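Side-chain contact in signal transduction protein PmrD (Escherichia coli, PDB 4HN7), which interacts with phosphorylated BasR to mediate induction of BasR-activated genes, producing polymyxin resistance in some natural isolates: residues 47-50 and 51-55. Residues are numbered along the deposited sequence; the frame is centred on the assembly and turned at random.
Sequences SPLQ and NALYC
Tyr-54 lays the CD2-CE2 side of its ring obliquely along the pyrrolidine of Pro-48, with CE2 3.9 Å from Pro-48 CB and CD2 only 3.3 Å from Pro-48 N. Its CG lies beside its own backbone N (chi1 -78°), which swings the ring over towards the partner strand. Proline suits this non-hydrogen-bonded antiparallel pair, where an N-H across the hairpin is not required, and its stiff ring gives the tyrosine an apolar surface. Next along, Ser-47 and Cys-55 form a hydrogen-bonded pair, Ser-47 N to Cys-55 O at 3.0 Å and Cys-55 N to Ser-47 O at 2.9 Å. Their small side chains share the other face of the hairpin. Towards the turn, a classic beta bulge sets Leu-49 and Gln-50 against one residue, Leu-53. Leu-53 O accepts from Leu-49 N (2.9 Å) and Gln-50 N (3.2 Å), both approaching from the same side of its carbonyl plane. The helix-like psi of Leu-49 (-53°) brings these two consecutive side chains onto the same face, where Leu-49 CD1 lies 4.2 Å from Cys-55 CB and Gln-50 CB packs on Leu-53 CB. Asn-51 and Ala-52 make a type II turn, Ala-52 taking the positive phi. Gln-50 OE1 accepts a hydrogen bond from Lys-60 NZ of the second subunit, whose Leu-49 also packs on Gln-50 and Leu-53. In the antiparallel barrel, strand 53-56 lies between 45-50 and 63-71, with Ala-52 bonded to Val-66 and Tyr-54 to Val-64 through their backbones.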
loop_
_atom_site.group_PDB
_atom_site.type_symbol
_atom_site.label_atom_id
_atom_site.label_comp_id
_atom_site.label_asym_id
_atom_site.label_seq_id
_atom_site.Cartn_x
_atom_site.Cartn_y
_atom_site.Cartn_z
ATOM N N SER A 47 7.805 -7.859 -3.688
ATOM C CA SER A 47 8.518 -8.290 -2.509
ATOM C C SER A 47 7.517 -8.387 -1.409
ATOM O O SER A 47 6.704 -7.497 -1.260
ATOM C CB SER A 47 9.561 -7.251 -2.176
ATOM O OG SER A 47 9.651 -6.324 -3.278
ATOM N N PRO A 48 7.576 -9.457 -0.615
ATOM C CA PRO A 48 6.672 -9.657 0.510
ATOM C C PRO A 48 6.735 -8.562 1.525
ATOM O O PRO A 48 7.812 -8.155 1.855
ATOM C CB PRO A 48 7.186 -10.922 1.147
ATOM C CG PRO A 48 8.588 -10.983 0.727
ATOM C CD PRO A 48 8.628 -10.469 -0.650
ATOM N N LEU A 49 5.582 -8.065 1.956
ATOM C CA LEU A 49 5.431 -7.250 3.180
ATOM C C LEU A 49 4.860 -8.069 4.357
ATOM O O LEU A 49 5.391 -8.106 5.469
ATOM C CB LEU A 49 4.444 -6.094 2.957
ATOM C CG LEU A 49 4.945 -4.934 2.117
ATOM C CD1 LEU A 49 3.857 -3.925 1.834
ATOM C CD2 LEU A 49 6.090 -4.269 2.842
ATOM N N GLN A 50 3.743 -8.698 4.076
ATOM C CA GLN A 50 2.920 -9.347 5.044
ATOM C C GLN A 50 2.236 -10.527 4.309
ATOM O O GLN A 50 2.736 -11.004 3.262
ATOM C CB GLN A 50 1.946 -8.323 5.573
ATOM C CG GLN A 50 0.703 -8.915 6.151
ATOM C CD GLN A 50 -0.028 -7.939 6.971
ATOM O OE1 GLN A 50 -1.209 -7.743 6.760
ATOM N NE2 GLN A 50 0.660 -7.303 7.908
ATOM N N ASN A 51 1.137 -11.031 4.856
ATOM C CA ASN A 51 0.578 -12.277 4.386
ATOM C C ASN A 51 -0.122 -11.881 3.134
ATOM O O ASN A 51 -1.062 -11.102 3.225
ATOM C CB ASN A 51 -0.440 -12.870 5.392
ATOM C CG ASN A 51 0.211 -13.610 6.571
ATOM O OD1 ASN A 51 -0.055 -14.794 6.766
ATOM N ND2 ASN A 51 1.029 -12.913 7.374
ATOM N N ALA A 52 0.352 -12.337 1.971
ATOM C CA ALA A 52 -0.294 -11.981 0.680
ATOM C C ALA A 52 -0.316 -10.491 0.340
ATOM O O ALA A 52 -0.969 -10.102 -0.591
ATOM C CB ALA A 52 -1.698 -12.528 0.630
ATOM N N LEU A 53 0.398 -9.664 1.098
ATOM C CA LEU A 53 0.591 -8.269 0.761
ATOM C C LEU A 53 2.038 -8.137 0.315
ATOM O O LEU A 53 2.955 -8.642 0.949
ATOM C CB LEU A 53 0.276 -7.374 1.949
ATOM C CG LEU A 53 -0.023 -5.950 1.569
ATOM C CD1 LEU A 53 -1.239 -5.815 0.725
ATOM C CD2 LEU A 53 -0.235 -5.122 2.794
ATOM N N TYR A 54 2.214 -7.524 -0.848
ATOM C CA TYR A 54 3.491 -7.423 -1.571
ATOM C C TYR A 54 3.636 -5.975 -1.952
ATOM O O TYR A 54 2.681 -5.241 -1.937
ATOM C CB TYR A 54 3.485 -8.321 -2.824
ATOM C CG TYR A 54 3.722 -9.772 -2.485
ATOM C CD1 TYR A 54 2.707 -10.590 -2.155
ATOM C CD2 TYR A 54 4.966 -10.316 -2.496
ATOM C CE1 TYR A 54 2.909 -11.926 -1.821
ATOM C CE2 TYR A 54 5.181 -11.645 -2.170
ATOM C CZ TYR A 54 4.122 -12.436 -1.820
ATOM O OH TYR A 54 4.258 -13.763 -1.475
ATOM N N CYS A 55 4.841 -5.529 -2.224
ATOM C CA CYS A 55 4.996 -4.230 -2.799
ATOM C C CYS A 55 5.688 -4.383 -4.146
ATOM O O CYS A 55 6.277 -5.407 -4.438
ATOM C CB CYS A 55 5.713 -3.289 -1.838
ATOM S SG CYS A 55 7.296 -3.811 -1.165
#